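Side-chain contact in transcriptional regulator (Thermus thermophilus, PDB 2H0A), which probably represses or otherwise regulates transcription as a CcpA-type regulator built on a periplasmic binding protein-like fold: residues A[229-233]-A[234-238]. Numbering follows the deposited sequence.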
loop_
_atom_site.group_PDB
_atom_site.type_symbol
_atom_site.label_atom_id
_atom_site.label_comp_id
_atom_site.label_asym_id
_atom_site.label_seq_id
_atom_site.Cartn_x
_atom_site.Cartn_y
_atom_site.Cartn_z
ATOM N N ILE A 229 -14.750 8.139 -14.249
ATOM C CA ILE A 229 -14.634 9.585 -14.385
ATOM C C ILE A 229 -13.127 9.726 -14.611
ATOM O O ILE A 229 -12.335 9.656 -13.666
ATOM C CB ILE A 229 -15.018 10.327 -13.070
ATOM C CG1 ILE A 229 -16.458 10.000 -12.682
ATOM C CG2 ILE A 229 -14.838 11.830 -13.244
ATOM C CD1 ILE A 229 -17.457 10.453 -13.705
ATOM N N ALA A 230 -12.737 9.915 -15.866
ATOM C CA ALA A 230 -11.323 10.007 -16.222
ATOM C C ALA A 230 -10.594 11.320 -15.956
ATOM O O ALA A 230 -11.079 12.396 -16.298
ATOM C CB ALA A 230 -11.140 9.610 -17.695
ATOM N N GLN A 231 -9.418 11.198 -15.345
ATOM C CA GLN A 231 -8.545 12.323 -15.045
ATOM C C GLN A 231 -7.416 12.337 -16.079
ATOM O O GLN A 231 -6.905 11.287 -16.445
ATOM C CB GLN A 231 -7.886 12.172 -13.684
ATOM C CG GLN A 231 -8.780 12.204 -12.480
ATOM C CD GLN A 231 -7.957 12.308 -11.204
ATOM O OE1 GLN A 231 -7.352 13.348 -10.929
ATOM N NE2 GLN A 231 -7.910 11.226 -10.434
ATOM N N PRO A 232 -7.025 13.531 -16.566
ATOM C CA PRO A 232 -5.942 13.667 -17.556
ATOM C C PRO A 232 -4.629 13.817 -16.802
ATOM O O PRO A 232 -3.961 14.846 -16.894
ATOM C CB PRO A 232 -6.326 14.939 -18.295
ATOM C CG PRO A 232 -6.929 15.783 -17.172
ATOM C CD PRO A 232 -7.779 14.796 -16.422
ATOM N N VAL A 233 -4.276 12.779 -16.052
ATOM C CA VAL A 233 -3.082 12.769 -15.205
ATOM C C VAL A 233 -1.746 13.048 -15.892
ATOM O O VAL A 233 -0.918 13.779 -15.358
ATOM C CB VAL A 233 -2.999 11.441 -14.419
ATOM C CG1 VAL A 233 -1.920 11.520 -13.368
ATOM C CG2 VAL A 233 -4.338 11.147 -13.766
ATOM N N GLU A 234 -1.527 12.476 -17.066
ATOM C CA GLU A 234 -0.283 12.724 -17.781
ATOM C C GLU A 234 -0.220 14.195 -18.168
ATOM O O GLU A 234 0.781 14.871 -17.913
ATOM C CB GLU A 234 -0.192 11.845 -19.033
ATOM C CG GLU A 234 -0.269 10.357 -18.743
ATOM C CD GLU A 234 -1.696 9.853 -18.613
ATOM O OE1 GLU A 234 -2.536 10.572 -18.028
ATOM O OE2 GLU A 234 -1.980 8.731 -19.086
ATOM N N ALA A 235 -1.302 14.690 -18.769
ATOM C CA ALA A 235 -1.382 16.093 -19.189
ATOM C C ALA A 235 -1.168 17.017 -17.989
ATOM O O ALA A 235 -0.603 18.108 -18.122
ATOM C CB ALA A 235 -2.742 16.371 -19.839
ATOM N N MET A 236 -1.631 16.573 -16.818
ATOM C CA MET A 236 -1.473 17.347 -15.590
ATOM C C MET A 236 0.010 17.407 -15.222
ATOM O O MET A 236 0.500 18.442 -14.784
ATOM C CB MET A 236 -2.283 16.714 -14.448
ATOM C CG MET A 236 -3.802 16.855 -14.592
ATOM S SD MET A 236 -4.750 16.031 -13.283
ATOM C CE MET A 236 -4.190 16.973 -11.912
ATOM N N GLY A 237 0.715 16.291 -15.413
ATOM C CA GLY A 237 2.141 16.241 -15.123
ATOM C C GLY A 237 2.895 17.054 -16.161
ATOM O O GLY A 237 3.769 17.861 -15.825
ATOM N N ALA A 238 2.554 16.839 -17.430
ATOM C CA ALA A 238 3.163 17.583 -18.535
ATOM C C ALA A 238 2.992 19.091 -18.344
ATOM O O ALA A 238 3.922 19.856 -18.569
ATOM C CB ALA A 238 2.544 17.159 -19.866
#
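P232 and M236 meet at the start of helix 233-248, where the chain leaves strand 227-230 and turns into its first helical turn. P232 holds the N-cap position and is the centre of an inverse gamma turn, marked by a weak bond of 3.0 Å from V233 N to Q231 O. Two i to i+4 backbone bonds establish the helical turn: M236 N donates to P232 O over 2.9 Å and G237 N to V233 O over 3.0 Å.

The proline ring packs against the new turn at two points. Its CG lies 4.2 Å from CG of M236, the two side chains crossing obliquely, while its CB lies 4.2 Å from CB of A235. M236 has CG anti to its carbonyl carbon (chi1 -71°), which sets CG beside the P232 carbonyl group, 3.8 Å from P232 C; the bend at chi3 then turns the methyl away, and SD is left 4.4 Å from Q231 OE1.

E234 folds back along the helix start. Its chain bends at chi2 (84°), bringing OE1 to 3.7 Å from V233 CB; this carboxylate oxygen forms a salt bridge with R16, which also donates to Q231 O. With an alanine here instead of E234, R16 would probably lose its carboxylate mate at the helix start.

Around this junction, V233 packs on F13, R16 and L17 of helix 12-25. P232 and A235 rest on F260 of strand 257-265, and M236 reaches V94 of strand 92-96, so the strand-to-helix connection lies between that helix and these two strands.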